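PDB 6CCA: DisA protein, which probably transfers methyl groups from S-adenosylmethionine to a carbon of the growing polyketide, building a gem-dimethyl group on the disorazol assembly line. Local coordinates for residues Thr227-Gly232 / Phe256-Ser261; Val25-Phe30 / Ser296-Asp301; Ser321-Leu326 / Glu382-Val387; Val333-Thr338 / Gln402-Ala407; Ala152-Leu157 / Gly189-Gly194. All coordinates share one frame; numbering follows the deposited sequence.

Contact 1. Residues Thr227-Gly232 / Phe256-Ser261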
# COMPACT_ATOMS: atom_id res chain seq x y z
N THR A 227 -10.16 -11.30 18.94
CA THR A 227 -10.54 -11.52 17.54
C THR A 227 -9.93 -10.46 16.66
O THR A 227 -10.19 -9.28 16.85
CB THR A 227 -12.07 -11.50 17.39
OG1 THR A 227 -12.63 -12.40 18.33
CG2 THR A 227 -12.49 -12.00 16.02
N ILE A 228 -9.14 -10.90 15.68
CA ILE A 228 -8.45 -9.95 14.79
C ILE A 228 -8.98 -10.17 13.40
O ILE A 228 -9.18 -11.32 13.00
CB ILE A 228 -6.97 -10.24 14.85
CG1 ILE A 228 -6.47 -10.10 16.29
CG2 ILE A 228 -6.21 -9.42 13.81
CD1 ILE A 228 -5.00 -10.48 16.48
N LEU A 229 -9.29 -9.10 12.70
CA LEU A 229 -9.70 -9.17 11.30
C LEU A 229 -8.59 -8.63 10.43
O LEU A 229 -8.16 -7.52 10.65
CB LEU A 229 -10.95 -8.35 11.12
CG LEU A 229 -11.37 -7.97 9.69
CD1 LEU A 229 -11.84 -9.26 9.05
CD2 LEU A 229 -12.49 -6.96 9.71
N GLU A 230 -8.17 -9.38 9.42
CA GLU A 230 -7.37 -8.83 8.37
C GLU A 230 -8.22 -8.60 7.14
O GLU A 230 -8.86 -9.51 6.63
CB GLU A 230 -6.19 -9.71 8.00
CG GLU A 230 -5.33 -9.08 6.93
CD GLU A 230 -4.01 -9.81 6.64
OE1 GLU A 230 -3.83 -10.98 7.10
OE2 GLU A 230 -3.21 -9.18 5.88
N VAL A 231 -8.20 -7.37 6.66
CA VAL A 231 -8.87 -7.05 5.41
C VAL A 231 -7.93 -7.10 4.25
O VAL A 231 -6.74 -6.80 4.39
CB VAL A 231 -9.57 -5.68 5.48
CG1 VAL A 231 -10.71 -5.75 6.51
CG2 VAL A 231 -8.65 -4.60 5.87
N GLY A 232 -8.44 -7.43 3.07
CA GLY A 232 -7.52 -7.49 1.94
C GLY A 232 -6.32 -8.37 2.09
O GLY A 232 -5.26 -8.05 1.57
N PHE A 256 -9.57 -13.66 11.48
CA PHE A 256 -10.34 -13.69 10.26
C PHE A 256 -9.48 -13.22 9.08
O PHE A 256 -9.09 -12.04 8.95
CB PHE A 256 -11.57 -12.84 10.40
CG PHE A 256 -12.70 -13.50 11.14
CD1 PHE A 256 -12.61 -13.72 12.52
CD2 PHE A 256 -13.83 -13.95 10.46
CE1 PHE A 256 -13.63 -14.38 13.21
CE2 PHE A 256 -14.88 -14.58 11.16
CZ PHE A 256 -14.75 -14.84 12.51
N TYR A 257 -9.17 -14.18 8.21
CA TYR A 257 -8.51 -13.97 6.93
C TYR A 257 -9.57 -13.63 5.86
O TYR A 257 -10.40 -14.50 5.53
CB TYR A 257 -7.73 -15.25 6.58
CG TYR A 257 -6.91 -15.24 5.31
CD1 TYR A 257 -7.46 -15.07 4.07
CD2 TYR A 257 -5.55 -15.45 5.35
CE1 TYR A 257 -6.68 -15.09 2.91
CE2 TYR A 257 -4.80 -15.52 4.20
CZ TYR A 257 -5.39 -15.35 3.00
OH TYR A 257 -4.55 -15.38 1.88
N THR A 258 -9.61 -12.39 5.41
CA THR A 258 -10.67 -11.93 4.53
C THR A 258 -10.11 -11.20 3.37
O THR A 258 -8.96 -10.71 3.43
CB THR A 258 -11.74 -11.02 5.22
OG1 THR A 258 -11.26 -9.71 5.33
CG2 THR A 258 -12.14 -11.56 6.54
N ASP A 259 -10.88 -11.23 2.25
CA ASP A 259 -10.54 -10.50 1.04
C ASP A 259 -11.81 -10.30 0.27
O ASP A 259 -12.78 -11.05 0.45
CB ASP A 259 -9.57 -11.31 0.17
CG ASP A 259 -8.93 -10.46 -0.91
OD1 ASP A 259 -7.93 -9.79 -0.57
OD2 ASP A 259 -9.42 -10.47 -2.07
N ILE A 260 -11.83 -9.28 -0.58
CA ILE A 260 -12.96 -9.13 -1.47
C ILE A 260 -13.18 -10.38 -2.36
O ILE A 260 -14.31 -10.76 -2.65
CB ILE A 260 -12.82 -7.85 -2.30
CG1 ILE A 260 -14.11 -7.55 -3.07
CG2 ILE A 260 -11.64 -7.88 -3.26
CD1 ILE A 260 -14.21 -6.03 -3.41
N SER A 261 -12.07 -10.98 -2.78
CA SER A 261 -12.10 -12.21 -3.61
C SER A 261 -12.37 -13.47 -2.84
O SER A 261 -11.60 -13.90 -1.99
CB SER A 261 -10.79 -12.36 -4.39
OG SER A 261 -10.67 -13.64 -5.00
O HOH W 1 -11.30 -8.00 3.15
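The phenyl ring of F256 has I228 O at its edge, close to the ring plane, while T227 CG2 approaches obliquely, 3.9 Å from F256 CE1. F300 of strand 300-306, beyond strand 226-231, meets the same ring edge-to-face. Along the backbone, F256 N gives an almost straight bond (173°) to I228 O, and E230 N returns one of 2.9 Å to F256 O, the alternation expected of parallel strands. Next along the chain, T258 bonds to the same strand through its side chain. With OG1 set between the backbone N and the carbonyl carbon (chi1 81°), its hydroxyl donates to E230 O at 2.7 Å, tilted from the carbonyl plane, and its own N-H adds a weak bond to that oxygen. The same hydroxyl accepts from a water that in turn receives G232 N. The other branch, the methyl T258 CG2, packs tightly on L229 CD1 (3.4 Å), the side chains crossing at about a right angle. Beyond it, D259 OD2 takes S261 N in an Asx turn, whereas OD1 receives G234 N. This is the first beta-alpha-beta unit of a Rossmann-like class I methyltransferase: strand 226-231 opens into the glycine-rich E-V-G-A-G-T-G loop, which in relatives lines the S-adenosylmethionine pocket.

Contact 2. Residues Val25-Phe30 / Ser296-Asp301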
# COMPACT_ATOMS: atom_id res chain seq x y z
N VAL A 25 -23.31 3.51 19.14
CA VAL A 25 -22.26 3.65 20.15
C VAL A 25 -22.07 2.34 20.87
O VAL A 25 -22.91 1.93 21.69
CB VAL A 25 -22.64 4.73 21.19
CG1 VAL A 25 -21.59 4.91 22.27
CG2 VAL A 25 -22.98 6.02 20.45
N HIS A 26 -20.92 1.70 20.67
CA HIS A 26 -20.64 0.44 21.33
C HIS A 26 -20.32 0.67 22.78
O HIS A 26 -19.72 1.72 23.11
CB HIS A 26 -19.45 -0.27 20.71
CG HIS A 26 -19.55 -0.52 19.24
ND1 HIS A 26 -20.70 -1.04 18.65
CD2 HIS A 26 -18.61 -0.47 18.25
CE1 HIS A 26 -20.48 -1.20 17.35
NE2 HIS A 26 -19.23 -0.87 17.08
N PRO A 27 -20.66 -0.29 23.65
CA PRO A 27 -20.22 -0.20 25.05
C PRO A 27 -18.75 -0.40 25.18
O PRO A 27 -18.13 -1.11 24.35
CB PRO A 27 -20.93 -1.35 25.77
CG PRO A 27 -21.36 -2.29 24.69
CD PRO A 27 -21.42 -1.52 23.36
N GLU A 28 -18.16 0.19 26.22
CA GLU A 28 -16.77 -0.03 26.46
C GLU A 28 -16.54 -1.28 27.30
O GLU A 28 -16.92 -1.32 28.49
CB GLU A 28 -16.19 1.21 27.15
CG GLU A 28 -16.43 2.48 26.35
CD GLU A 28 -15.69 3.69 26.94
OE1 GLU A 28 -16.09 4.22 28.01
OE2 GLU A 28 -14.71 4.09 26.33
N ARG A 29 -15.93 -2.30 26.71
CA ARG A 29 -15.76 -3.54 27.37
C ARG A 29 -14.37 -3.74 27.92
O ARG A 29 -14.14 -4.64 28.69
CB ARG A 29 -16.13 -4.69 26.45
CG ARG A 29 -17.53 -4.55 25.86
CD ARG A 29 -17.83 -5.73 24.93
NE ARG A 29 -19.12 -5.56 24.26
CZ ARG A 29 -20.29 -5.90 24.79
NH1 ARG A 29 -20.37 -6.39 26.02
NH2 ARG A 29 -21.40 -5.73 24.10
N PHE A 30 -13.44 -2.89 27.56
CA PHE A 30 -12.13 -2.92 28.20
C PHE A 30 -11.56 -1.51 28.10
O PHE A 30 -12.04 -0.72 27.32
CB PHE A 30 -11.20 -3.97 27.54
CG PHE A 30 -11.03 -3.80 26.02
CD1 PHE A 30 -10.01 -2.99 25.52
CD2 PHE A 30 -11.86 -4.45 25.10
CE1 PHE A 30 -9.81 -2.80 24.14
CE2 PHE A 30 -11.65 -4.29 23.71
CZ PHE A 30 -10.64 -3.44 23.25
N SER A 296 -20.52 -9.43 12.44
CA SER A 296 -21.30 -8.59 13.35
C SER A 296 -20.59 -7.32 13.86
O SER A 296 -19.34 -7.23 13.91
CB SER A 296 -21.81 -9.46 14.49
OG SER A 296 -20.74 -10.15 15.05
N ALA A 297 -21.40 -6.33 14.21
CA ALA A 297 -20.93 -5.16 14.88
C ALA A 297 -20.23 -5.44 16.19
O ALA A 297 -20.62 -6.35 16.92
CB ALA A 297 -22.11 -4.23 15.22
N GLU A 298 -19.18 -4.68 16.44
CA GLU A 298 -18.27 -4.81 17.57
C GLU A 298 -17.74 -6.20 17.88
O GLU A 298 -17.64 -6.58 18.99
CB GLU A 298 -18.80 -4.13 18.83
CG GLU A 298 -19.93 -4.85 19.46
CD GLU A 298 -20.04 -4.67 20.97
OE1 GLU A 298 -19.09 -4.40 21.68
OE2 GLU A 298 -21.14 -4.89 21.43
N ARG A 299 -17.36 -6.91 16.84
CA ARG A 299 -16.86 -8.23 16.99
C ARG A 299 -15.36 -8.32 17.14
O ARG A 299 -14.86 -9.26 17.63
CB ARG A 299 -17.24 -9.07 15.79
CG ARG A 299 -17.72 -10.41 16.29
CD ARG A 299 -17.43 -11.56 15.40
NE ARG A 299 -16.70 -12.58 16.10
CZ ARG A 299 -16.73 -13.84 15.78
NH1 ARG A 299 -17.51 -14.22 14.79
NH2 ARG A 299 -15.99 -14.68 16.43
N PHE A 300 -14.67 -7.30 16.67
CA PHE A 300 -13.25 -7.35 16.49
C PHE A 300 -12.48 -6.46 17.43
O PHE A 300 -12.81 -5.35 17.57
CB PHE A 300 -12.92 -6.99 15.05
CG PHE A 300 -13.41 -8.01 14.09
CD1 PHE A 300 -12.80 -9.22 13.99
CD2 PHE A 300 -14.54 -7.80 13.38
CE1 PHE A 300 -13.27 -10.18 13.17
CE2 PHE A 300 -15.02 -8.76 12.54
CZ PHE A 300 -14.37 -9.95 12.45
N ASP A 301 -11.43 -7.02 18.01
CA ASP A 301 -10.55 -6.25 18.86
C ASP A 301 -9.59 -5.42 18.01
O ASP A 301 -9.14 -4.36 18.43
CB ASP A 301 -9.77 -7.20 19.72
CG ASP A 301 -10.69 -7.94 20.71
OD1 ASP A 301 -10.99 -7.34 21.77
OD2 ASP A 301 -11.21 -9.00 20.35
O HOH W 2 -17.22 -2.56 22.30
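E298 turns CG between its backbone N and carbonyl carbon (chi1 72°) and then runs extended, which delivers the carboxylate to R29. The arginine, CG anti to its carbonyl carbon (chi1 -55°), stretches out to NE and crosses the glutamate at about a right angle. The salt bridge is side-on: R29 NE reaches E298 OE1 at 2.8 Å, and R29 NH2 reaches E298 OE2 at the same distance. Both oxygens are met on their syn sides and lie close to the guanidinium plane; the two bonds limit rotation, though the carboxylate is twisted 29° from that plane. P27 CG sits over one guanidinium face, toward its rim. The backbone holds E298 CB over the centre of the H26 ring, 3.5 Å from the centroid, a CH-pi contact. Farther along, F30 CE2 comes within 3.7 Å of D301 OD1; OD1 forms a salt bridge with R216, while OD2 accepts from T227 N. The arrangement is a bidentate arginine-carboxylate bridge that docks the N-terminal loop on the turn entering strand 300-306 of the methyltransferase sheet.

Contact 3. Residues Ser321-Leu326 / Glu382-Val387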
# COMPACT_ATOMS: atom_id res chain seq x y z
N SER A 321 -17.13 1.92 8.46
CA SER A 321 -17.52 0.51 8.53
C SER A 321 -16.56 -0.26 9.41
O SER A 321 -16.95 -1.17 10.11
CB SER A 321 -17.54 -0.21 7.17
OG SER A 321 -18.48 0.36 6.37
N ILE A 322 -15.28 0.11 9.33
CA ILE A 322 -14.26 -0.47 10.26
C ILE A 322 -14.64 -0.21 11.74
O ILE A 322 -14.57 -1.12 12.57
CB ILE A 322 -12.88 0.07 9.91
CG1 ILE A 322 -12.46 -0.59 8.60
CG2 ILE A 322 -11.84 -0.25 10.97
CD1 ILE A 322 -11.16 -0.02 8.00
N LYS A 323 -15.06 1.02 12.03
CA LYS A 323 -15.54 1.39 13.36
C LYS A 323 -16.76 0.59 13.81
O LYS A 323 -16.87 0.26 14.97
CB LYS A 323 -15.82 2.89 13.46
CG LYS A 323 -14.56 3.69 13.45
CD LYS A 323 -14.79 5.14 13.77
CE LYS A 323 -14.79 5.41 15.26
NZ LYS A 323 -15.39 6.76 15.49
N ARG A 324 -17.62 0.21 12.89
CA ARG A 324 -18.79 -0.63 13.20
C ARG A 324 -18.32 -2.00 13.61
O ARG A 324 -18.84 -2.54 14.57
CB ARG A 324 -19.71 -0.73 11.96
CG ARG A 324 -20.94 -1.63 12.15
CD ARG A 324 -22.04 -1.30 11.12
NE ARG A 324 -22.39 0.14 11.22
CZ ARG A 324 -23.07 0.67 12.25
NH1 ARG A 324 -23.49 -0.09 13.27
NH2 ARG A 324 -23.33 1.98 12.27
N LEU A 325 -17.34 -2.56 12.89
CA LEU A 325 -16.82 -3.88 13.16
C LEU A 325 -15.96 -3.94 14.44
O LEU A 325 -15.93 -4.96 15.12
CB LEU A 325 -15.94 -4.36 12.02
CG LEU A 325 -16.71 -4.67 10.73
CD1 LEU A 325 -15.82 -4.73 9.52
CD2 LEU A 325 -17.47 -5.99 10.88
N LEU A 326 -15.22 -2.86 14.70
CA LEU A 326 -14.35 -2.83 15.90
C LEU A 326 -15.13 -2.63 17.19
O LEU A 326 -16.09 -1.85 17.24
CB LEU A 326 -13.39 -1.64 15.79
CG LEU A 326 -12.13 -1.83 14.95
CD1 LEU A 326 -11.39 -0.50 14.86
CD2 LEU A 326 -11.21 -2.91 15.53
N GLU A 382 -12.55 11.15 11.93
CA GLU A 382 -13.49 10.05 11.91
C GLU A 382 -13.69 9.42 13.27
O GLU A 382 -14.34 8.37 13.40
CB GLU A 382 -13.06 9.00 10.84
CG GLU A 382 -13.20 9.53 9.40
CD GLU A 382 -14.61 10.05 9.08
OE1 GLU A 382 -15.57 9.29 9.26
OE2 GLU A 382 -14.70 11.22 8.65
N GLY A 383 -13.10 10.02 14.30
CA GLY A 383 -13.32 9.57 15.66
C GLY A 383 -12.43 8.47 16.20
O GLY A 383 -12.83 7.75 17.11
N PHE A 384 -11.21 8.34 15.66
CA PHE A 384 -10.23 7.57 16.34
C PHE A 384 -9.44 8.51 17.24
O PHE A 384 -9.36 9.69 16.90
CB PHE A 384 -9.27 6.89 15.30
CG PHE A 384 -9.93 5.82 14.48
CD1 PHE A 384 -10.64 6.14 13.32
CD2 PHE A 384 -9.82 4.46 14.82
CE1 PHE A 384 -11.26 5.15 12.53
CE2 PHE A 384 -10.43 3.47 14.02
CZ PHE A 384 -11.15 3.82 12.87
N ARG A 385 -8.82 7.96 18.27
CA ARG A 385 -7.92 8.67 19.19
C ARG A 385 -6.55 8.03 19.30
O ARG A 385 -6.35 6.95 18.85
CB ARG A 385 -8.51 8.68 20.61
CG ARG A 385 -10.00 8.63 20.64
CD ARG A 385 -10.57 8.68 22.00
NE ARG A 385 -10.51 7.34 22.57
CZ ARG A 385 -11.49 6.79 23.24
NH1 ARG A 385 -12.62 7.42 23.40
NH2 ARG A 385 -11.30 5.60 23.76
N ARG A 386 -5.63 8.71 19.95
CA ARG A 386 -4.29 8.22 20.15
C ARG A 386 -3.65 7.86 18.82
O ARG A 386 -2.79 7.06 18.77
CB ARG A 386 -4.30 6.99 21.04
CG ARG A 386 -3.94 7.18 22.48
CD ARG A 386 -5.20 6.87 23.27
NE ARG A 386 -5.67 8.04 23.86
CZ ARG A 386 -6.78 8.22 24.54
NH1 ARG A 386 -7.69 7.29 24.73
NH2 ARG A 386 -6.96 9.40 25.01
N VAL A 387 -4.12 8.49 17.77
CA VAL A 387 -3.64 8.15 16.45
C VAL A 387 -2.14 8.32 16.37
O VAL A 387 -1.62 9.34 16.69
CB VAL A 387 -4.36 8.90 15.35
CG1 VAL A 387 -3.87 8.41 14.02
CG2 VAL A 387 -5.85 8.70 15.44
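The ammonium of K323 is gripped by several oxygens. K323 NZ lies 2.8 Å from E382 O, in the carbonyl plane on a lone pair, and makes a weak bond of 3.2 Å to G383 O. Two more partners come from the C-terminal end of the chain: D410, just after strand 402-409, forms a salt bridge through OD1, and V412 O of strand 412-413 a hydrogen bond. Four acceptors thus share three N-H groups. The lysine reaches them by a bend at chi3 (86°), which turns its end toward the successive carbonyls. Those carbonyls stand where helix 372-381 stops. G383, with positive phi, is the C-prime residue of a Schellman motif, in which F384 N returns to L379 O and G383 N to E380 O. Having turned, the chain enters the short strand 384-385 and brings the F384 ring against the lysine's alkyl chain. The two side chains slide past each other in opposite directions: K323 CG is 3.5 Å from F384 CZ, and CE lies over a face of the ring. The charge itself is 5.5 Å from the ring centroid, at most a weak cation-pi attraction. At the ring's edge L326 CD1 is 4.2 Å from F384 CE2. The chemistry implies a division of labour: the methylenes pack on the aromatic face, while the buried nitrogen, among three carbonyls and a carboxylate near a helix C-terminus, probably stays protonated.

Contact 4. Residues Val333-Thr338 / Gln402-Ala407; sequences VLNEMT and QNVILA
Backbone hydrogen bonds form the frame of this antiparallel pair. L334 and I405 exchange two bonds, L334 N to I405 O and I405 N to L334 O, each 2.9 Å; E336 and N403 exchange two more. In the non-hydrogen-bonded positions between them CA-H groups close on carbonyls, most tightly V404 CA on L334 O at 3.1 Å. A second kind of contact joins two amides. N335 has CG anti to its backbone N (chi1 -179°), and Q402 rises fully extended, so that Q402 NE2 donates to N335 OD1 at 2.9 Å, in the plane of both groups and on a lone pair of the oxygen. The amide planes differ by only 20°, and one water accepts from both N335 ND2 and Q402 NE2, closing a small polar cluster beside helix 196-216. Sulfur and apolar contacts complete that face: M337 lies alongside Q402, its SD 3.7 Å from Q402 CD, and V333 CG1 touches L406 CD2 at 3.9 Å. On the other face L334 and I405 pack beside W375, while the carboxylate of E336 turns away to H310 and N403 ND2 bonds to L390 O and S372 OG. Strand 402-409, running against strand 330-337 and also pairing with strands 384-385 and 387-389, is the reversed seventh strand of the class I methyltransferase sheet.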
# COMPACT_ATOMS: atom_id res chain seq x y z
N VAL A 333 -4.86 -1.09 12.62
CA VAL A 333 -3.42 -1.11 12.35
C VAL A 333 -3.28 -1.06 10.83
O VAL A 333 -3.79 -1.96 10.08
CB VAL A 333 -2.79 -2.39 12.89
CG1 VAL A 333 -1.31 -2.40 12.52
CG2 VAL A 333 -3.02 -2.47 14.40
N LEU A 334 -2.67 0.02 10.35
CA LEU A 334 -2.42 0.20 8.92
C LEU A 334 -0.94 0.09 8.60
O LEU A 334 -0.10 0.66 9.35
CB LEU A 334 -2.92 1.57 8.46
CG LEU A 334 -4.36 1.95 8.64
CD1 LEU A 334 -4.64 3.42 8.33
CD2 LEU A 334 -5.22 1.05 7.76
N ASN A 335 -0.63 -0.60 7.49
CA ASN A 335 0.65 -0.48 6.84
C ASN A 335 0.38 0.10 5.47
O ASN A 335 -0.39 -0.51 4.66
CB ASN A 335 1.26 -1.86 6.72
CG ASN A 335 2.64 -1.85 6.06
OD1 ASN A 335 3.15 -0.79 5.65
ND2 ASN A 335 3.29 -3.02 6.05
N GLU A 336 0.87 1.30 5.24
CA GLU A 336 0.52 2.07 4.07
C GLU A 336 1.73 2.78 3.43
O GLU A 336 2.66 3.20 4.09
CB GLU A 336 -0.53 3.19 4.40
CG GLU A 336 -1.98 2.69 4.45
CD GLU A 336 -2.53 2.41 3.05
OE1 GLU A 336 -2.18 3.08 2.07
OE2 GLU A 336 -3.33 1.49 2.90
N MET A 337 1.66 2.96 2.11
CA MET A 337 2.65 3.75 1.41
C MET A 337 2.17 5.20 1.55
O MET A 337 0.98 5.48 1.31
CB MET A 337 2.78 3.30 -0.08
CG MET A 337 3.08 1.81 -0.19
SD MET A 337 4.75 1.41 0.45
CE MET A 337 4.61 -0.38 0.29
N THR A 338 3.07 6.08 2.00
CA THR A 338 2.75 7.44 2.40
C THR A 338 3.39 8.57 1.56
O THR A 338 3.40 9.73 2.00
CB THR A 338 3.11 7.60 3.88
OG1 THR A 338 4.44 7.11 4.14
CG2 THR A 338 2.16 6.77 4.74
N GLN A 402 6.77 5.13 3.51
CA GLN A 402 5.90 4.12 4.10
C GLN A 402 5.86 4.30 5.60
O GLN A 402 6.81 4.81 6.28
CB GLN A 402 6.47 2.74 3.81
CG GLN A 402 5.65 1.54 4.17
CD GLN A 402 6.18 0.24 3.60
OE1 GLN A 402 7.19 0.19 2.91
NE2 GLN A 402 5.51 -0.83 3.96
N ASN A 403 4.73 3.90 6.17
CA ASN A 403 4.58 3.90 7.63
C ASN A 403 3.58 2.89 8.14
O ASN A 403 2.70 2.42 7.35
CB ASN A 403 4.28 5.32 8.13
CG ASN A 403 4.80 5.55 9.56
OD1 ASN A 403 5.45 4.67 10.16
ND2 ASN A 403 4.50 6.72 10.11
N VAL A 404 3.73 2.51 9.40
CA VAL A 404 2.66 1.84 10.14
C VAL A 404 1.95 2.90 11.03
O VAL A 404 2.60 3.75 11.70
CB VAL A 404 3.18 0.67 10.92
CG1 VAL A 404 2.20 0.21 11.99
CG2 VAL A 404 3.51 -0.47 9.97
N ILE A 405 0.64 2.88 10.99
CA ILE A 405 -0.24 3.85 11.67
C ILE A 405 -1.20 3.09 12.55
O ILE A 405 -1.85 2.18 12.09
CB ILE A 405 -0.98 4.77 10.70
CG1 ILE A 405 0.02 5.46 9.73
CG2 ILE A 405 -1.78 5.82 11.49
CD1 ILE A 405 -0.23 5.14 8.32
N LEU A 406 -1.22 3.42 13.83
CA LEU A 406 -2.10 2.81 14.84
C LEU A 406 -3.16 3.82 15.26
O LEU A 406 -2.88 5.01 15.37
CB LEU A 406 -1.33 2.36 16.07
CG LEU A 406 -0.04 1.55 15.79
CD1 LEU A 406 0.73 1.30 17.06
CD2 LEU A 406 -0.36 0.26 15.15
N ALA A 407 -4.39 3.36 15.46
CA ALA A 407 -5.47 4.26 15.85
C ALA A 407 -6.48 3.49 16.73
O ALA A 407 -6.71 2.29 16.50
CB ALA A 407 -6.15 4.73 14.63
O HOH W 3 5.69 -3.84 4.44

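Contact 5. Residues Ala152-Leu157 / Gly189-Gly194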
# COMPACT_ATOMS: atom_id res chain seq x y z
N ALA A 152 16.45 -4.02 -5.31
CA ALA A 152 16.49 -4.96 -6.46
C ALA A 152 15.10 -5.47 -6.91
O ALA A 152 14.81 -5.52 -8.12
CB ALA A 152 17.46 -6.11 -6.17
N PRO A 153 14.21 -5.89 -5.97
CA PRO A 153 12.92 -6.41 -6.47
C PRO A 153 12.02 -5.35 -7.08
O PRO A 153 11.23 -5.66 -7.97
CB PRO A 153 12.25 -6.99 -5.23
CG PRO A 153 12.99 -6.35 -4.09
CD PRO A 153 14.37 -6.14 -4.53
N TYR A 154 12.21 -4.10 -6.65
CA TYR A 154 11.50 -2.96 -7.24
C TYR A 154 12.04 -2.71 -8.67
O TYR A 154 11.25 -2.51 -9.60
CB TYR A 154 11.67 -1.71 -6.38
CG TYR A 154 11.20 -1.92 -4.94
CD1 TYR A 154 12.03 -2.53 -4.01
CD2 TYR A 154 9.98 -1.50 -4.52
CE1 TYR A 154 11.64 -2.80 -2.74
CE2 TYR A 154 9.53 -1.77 -3.22
CZ TYR A 154 10.37 -2.40 -2.32
OH TYR A 154 10.05 -2.69 -0.99
N VAL A 155 13.35 -2.77 -8.82
CA VAL A 155 14.00 -2.57 -10.13
C VAL A 155 13.50 -3.67 -11.09
O VAL A 155 13.08 -3.41 -12.23
CB VAL A 155 15.53 -2.60 -10.01
CG1 VAL A 155 16.20 -2.61 -11.37
CG2 VAL A 155 15.99 -1.37 -9.23
N ARG A 156 13.54 -4.90 -10.61
CA ARG A 156 13.07 -6.05 -11.37
C ARG A 156 11.64 -5.83 -11.87
O ARG A 156 11.36 -5.98 -13.06
CB ARG A 156 13.15 -7.32 -10.53
CG ARG A 156 14.52 -7.98 -10.53
CD ARG A 156 14.45 -9.39 -9.96
NE ARG A 156 13.63 -10.27 -10.78
CZ ARG A 156 12.47 -10.78 -10.40
NH1 ARG A 156 11.98 -10.49 -9.20
NH2 ARG A 156 11.79 -11.58 -11.21
N LEU A 157 10.74 -5.48 -10.95
CA LEU A 157 9.35 -5.26 -11.32
C LEU A 157 9.22 -4.12 -12.38
O LEU A 157 8.44 -4.22 -13.30
CB LEU A 157 8.54 -4.91 -10.08
CG LEU A 157 7.07 -4.58 -10.42
CD1 LEU A 157 6.45 -5.73 -11.17
CD2 LEU A 157 6.23 -4.27 -9.18
N GLY A 189 5.88 -11.14 -5.11
CA GLY A 189 6.17 -11.80 -3.86
C GLY A 189 7.37 -11.14 -3.21
O GLY A 189 7.28 -10.69 -2.06
N PRO A 190 8.47 -11.03 -3.97
CA PRO A 190 9.67 -10.43 -3.40
C PRO A 190 9.54 -8.95 -3.00
O PRO A 190 10.48 -8.42 -2.35
CB PRO A 190 10.72 -10.60 -4.50
CG PRO A 190 10.20 -11.75 -5.35
CD PRO A 190 8.73 -11.66 -5.28
N LEU A 191 8.48 -8.29 -3.40
CA LEU A 191 8.23 -6.91 -3.06
C LEU A 191 7.65 -6.79 -1.66
O LEU A 191 7.99 -5.92 -0.93
CB LEU A 191 7.23 -6.31 -4.00
CG LEU A 191 7.56 -5.06 -4.76
CD1 LEU A 191 8.64 -5.35 -5.74
CD2 LEU A 191 6.32 -4.63 -5.51
N TYR A 192 6.72 -7.67 -1.38
CA TYR A 192 5.97 -7.56 -0.15
C TYR A 192 6.72 -8.08 1.08
O TYR A 192 6.38 -7.75 2.16
CB TYR A 192 4.71 -8.38 -0.20
CG TYR A 192 3.78 -8.28 -1.34
CD1 TYR A 192 3.24 -7.10 -1.70
CD2 TYR A 192 3.36 -9.41 -1.98
CE1 TYR A 192 2.33 -7.01 -2.73
CE2 TYR A 192 2.45 -9.35 -2.99
CZ TYR A 192 1.93 -8.14 -3.38
OH TYR A 192 1.01 -8.07 -4.40
N LYS A 193 7.68 -8.97 0.85
CA LYS A 193 8.49 -9.50 1.90
C LYS A 193 9.85 -9.97 1.39
O LYS A 193 9.97 -10.26 0.28
CB LYS A 193 7.77 -10.63 2.61
CG LYS A 193 7.72 -11.91 1.84
CD LYS A 193 7.42 -13.10 2.70
CE LYS A 193 7.10 -14.32 1.85
NZ LYS A 193 5.69 -14.32 1.42
N GLY A 194 10.82 -10.08 2.26
CA GLY A 194 12.15 -10.50 1.96
C GLY A 194 13.07 -9.40 1.48
O GLY A 194 14.14 -9.68 0.97
O HOH W 4 7.02 -3.05 -0.80
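Apolar contacts dominate, and L191 supplies most of them by spreading its two methyls over helix 152-163. L191 CD2 meets L157 CD2 at 3.7 Å, the two side chains crossing at about a right angle. L191 CD1 leans on the backbone at P153 O, 3.4 Å away, and also stands over one face of the Y154 ring, offset toward the rim. The prolines meet flank to flank, P153 CB lying 4.0 Å from P190 CB. In the fold this is helix-on-helix packing: the N-terminal part of helix 152-163 abuts the one-turn helix 189-192, both in the helical region that precedes the methyltransferase sheet. F58 of helix 55-75 and, from helix 342-346 after strand 330-337, F343 meet the Y154 ring edge-to-face. The polar contribution is indirect. A water donates to both Y154 OH (3.1 Å) and L191 O (3.0 Å). N195 works in parallel, its OD1 hydrogen-bonded to Y154 OH and its ND2 to P190 O and L191 O.

Contacts 1 to 4 all reach one sheet. Contacts 1 and 2 meet where T227 O lies 2.8 Å from D301 N, a probable hydrogen bond between neighbouring strands. Contact 2 also joins contact 3, their centres about 11 Å apart, through the hydrogen bond of E298 N to R324 O, 2.9 Å. Contacts 3 and 4 alternate along the chain and adjoin in the sheet, strand 384-385 pairing with strand 402-409. Contact 5 stands apart in the helical region: its nearest atoms are about 6 Å from contact 4 and 9 Å from contact 1. Its K193 NZ hydrogen-bonds to G237 O in the glycine-rich loop after strand 226-231, probably part of the S-adenosylmethionine site.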